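Local coordinates for lantibiotic dehydratase (Microbispora corallina, PDB 5EHK) that dehydrates serine and threonine residues of the NAI-107 precursor peptide during lantibiotic biosynthesis, using glutamate delivered by glutamyl-tRNA, at the interface of chains A and B. Numbering follows the deposited sequence. Chains: chain A/B, Lantibiotic dehydratase.

The interface of chains A and B. Residues chain A 823, 903-905; chain B 823, 902-904.
A:Leu904 and B:Leu904 pair antiparallel across the two-fold axis, the strands 902-905 of chain A and 902-904 of chain B meeting there, with A:Gly905 facing B:Glu903 in the next bridge. The amide N of A:Leu904 donates to the carbonyl O of B:Leu904 at 2.7 Å, and N of B:Leu904 returns the bond to O of A:Leu904 at 2.8 Å; both donors lie in the plane of the carbonyl they meet. On one face of this junction CB of A:Leu904 lies 3.6 Å from CB of B:Leu904, and each CD1 branch reaches toward the partner's CB. The opposite face carries the charged residues. A:Arg823 runs extended from CG to NE and brings NH1 to OE1 of its own A:Glu903 at 3.1 Å, an in-plane hydrogen bond and salt bridge. The same NH1 faces OE1 of B:Glu903 at 3.9 Å, a longer salt bridge across the interface, also at the guanidinium edge. B:Glu903 bends at chi2 (109°), which turns its carboxylate back toward B:Arg823, whose NH1 donates to OE1 of B:Glu903 at 3.2 Å, the oxygen lying 17° out of the guanidinium plane. CG of B:Glu903 meanwhile packs against NH1 of A:Arg823 at 3.6 Å, the two side chains crossing nearly at a right angle. Alternating acids and bases probably offset the like charges gathered near the axis. The patch thus pairs one short strand of each subunit across the two-fold, probably extending the sheet between subunits and helping hold the MibB dimer seen in the crystal.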
ATOM      1  N   ARG A 823     -24.434  -0.959  14.237  1.00 14.57           N
ATOM      2  CA  ARG A 823     -23.623  -0.348  13.181  1.00 11.81           C
ATOM      3  C   ARG A 823     -24.390  -0.225  11.887  1.00  9.12           C
ATOM      4  O   ARG A 823     -24.771  -1.213  11.279  1.00 10.25           O
ATOM      5  CB  ARG A 823     -22.384  -1.152  12.942  1.00 16.27           C
ATOM      6  CG  ARG A 823     -21.573  -1.335  14.178  1.00 19.50           C
ATOM      7  CD  ARG A 823     -20.227  -1.870  13.759  1.00 30.14           C
ATOM      8  NE  ARG A 823     -19.472  -2.349  14.904  1.00 33.66           N
ATOM      9  CZ  ARG A 823     -18.852  -3.517  14.912  1.00 28.97           C
ATOM     10  NH1 ARG A 823     -18.937  -4.310  13.834  1.00 26.49           N
ATOM     11  NH2 ARG A 823     -18.177  -3.888  15.992  1.00 23.46           N
ATOM     12  N   GLU A 903     -24.913  -4.312  11.546  1.00 15.48           N
ATOM     13  CA  GLU A 903     -24.467  -5.331  12.498  1.00 14.29           C
ATOM     14  C   GLU A 903     -24.739  -4.941  13.942  1.00 13.59           C
ATOM     15  O   GLU A 903     -25.055  -3.791  14.241  1.00 13.89           O
ATOM     16  CB  GLU A 903     -22.980  -5.618  12.352  1.00 16.50           C
ATOM     17  CG  GLU A 903     -22.502  -5.773  10.941  1.00 15.72           C
ATOM     18  CD  GLU A 903     -21.685  -4.586  10.527  1.00 28.17           C
ATOM     19  OE1 GLU A 903     -20.779  -4.183  11.307  1.00 35.20           O
ATOM     20  OE2 GLU A 903     -21.962  -4.042   9.435  1.00 29.59           O
ATOM     21  N   LEU A 904     -24.633  -5.913  14.839  1.00 13.50           N
ATOM     22  CA  LEU A 904     -24.683  -5.637  16.269  1.00 14.30           C
ATOM     23  C   LEU A 904     -23.313  -5.866  16.874  1.00 17.43           C
ATOM     24  O   LEU A 904     -22.784  -6.965  16.774  1.00 19.01           O
ATOM     25  CB  LEU A 904     -25.714  -6.538  16.918  1.00 13.99           C
ATOM     26  CG  LEU A 904     -27.076  -6.053  16.424  1.00 18.15           C
ATOM     27  CD1 LEU A 904     -28.160  -7.104  16.542  1.00 24.24           C
ATOM     28  CD2 LEU A 904     -27.440  -4.820  17.206  1.00 17.71           C
ATOM     29  N   GLY A 905     -22.721  -4.840  17.482  1.00 18.12           N
ATOM     30  CA  GLY A 905     -21.381  -4.986  18.036  1.00 15.81           C
ATOM     31  C   GLY A 905     -21.325  -4.709  19.525  1.00 17.08           C
ATOM     32  O   GLY A 905     -22.279  -4.180  20.085  1.00 20.30           O
TER
ATOM     33  N   ARG B 823     -20.238 -13.448  14.320  1.00 12.30           N
ATOM     34  CA  ARG B 823     -18.841 -13.312  13.938  1.00 10.39           C
ATOM     35  C   ARG B 823     -18.004 -13.353  15.204  1.00 12.35           C
ATOM     36  O   ARG B 823     -18.134 -12.483  16.057  1.00 11.69           O
ATOM     37  CB  ARG B 823     -18.603 -12.000  13.251  1.00 13.83           C
ATOM     38  CG  ARG B 823     -19.533 -11.796  12.121  1.00 22.46           C
ATOM     39  CD  ARG B 823     -19.038 -10.694  11.244  1.00 31.47           C
ATOM     40  NE  ARG B 823     -20.043 -10.303  10.272  1.00 29.71           N
ATOM     41  CZ  ARG B 823     -20.296  -9.044   9.977  1.00 29.76           C
ATOM     42  NH1 ARG B 823     -19.588  -8.078  10.584  1.00 25.50           N
ATOM     43  NH2 ARG B 823     -21.227  -8.765   9.072  1.00 23.87           N
ATOM     44  N   HIS B 902     -17.201 -10.290  19.573  1.00 10.32           N
ATOM     45  CA  HIS B 902     -18.211 -10.831  18.680  1.00 12.42           C
ATOM     46  C   HIS B 902     -19.128  -9.771  18.082  1.00 14.89           C
ATOM     47  O   HIS B 902     -19.354  -8.724  18.687  1.00 14.78           O
ATOM     48  CB  HIS B 902     -19.021 -11.938  19.369  1.00 11.80           C
ATOM     49  CG  HIS B 902     -19.732 -11.497  20.604  1.00 13.04           C
ATOM     50  ND1 HIS B 902     -19.090 -11.339  21.816  1.00 13.78           N
ATOM     51  CD2 HIS B 902     -21.036 -11.211  20.830  1.00 13.75           C
ATOM     52  CE1 HIS B 902     -19.966 -10.956  22.728  1.00 11.53           C
ATOM     53  NE2 HIS B 902     -21.154 -10.871  22.155  1.00 14.15           N
ATOM     54  N   GLU B 903     -19.614 -10.030  16.866  1.00 14.77           N
ATOM     55  CA  GLU B 903     -20.711  -9.241  16.319  1.00 15.87           C
ATOM     56  C   GLU B 903     -21.834 -10.135  15.816  1.00 17.13           C
ATOM     57  O   GLU B 903     -21.656 -11.336  15.606  1.00 18.29           O
ATOM     58  CB  GLU B 903     -20.287  -8.310  15.185  1.00 19.89           C
ATOM     59  CG  GLU B 903     -19.061  -7.490  15.436  1.00 20.97           C
ATOM     60  CD  GLU B 903     -17.903  -7.985  14.603  1.00 29.05           C
ATOM     61  OE1 GLU B 903     -18.035  -8.038  13.353  1.00 35.57           O
ATOM     62  OE2 GLU B 903     -16.869  -8.346  15.205  1.00 33.42           O
ATOM     63  N   LEU B 904     -22.995  -9.525  15.624  1.00 15.69           N
ATOM     64  CA  LEU B 904     -24.117 -10.168  14.988  1.00 15.68           C
ATOM     65  C   LEU B 904     -24.278  -9.515  13.634  1.00 16.40           C
ATOM     66  O   LEU B 904     -24.391  -8.295  13.542  1.00 15.61           O
ATOM     67  CB  LEU B 904     -25.353  -9.983  15.845  1.00 13.83           C
ATOM     68  CG  LEU B 904     -25.096 -10.837  17.078  1.00 17.88           C
ATOM     69  CD1 LEU B 904     -25.921 -10.446  18.285  1.00 23.72           C
ATOM     70  CD2 LEU B 904     -25.407 -12.257  16.670  1.00 23.38           C
TER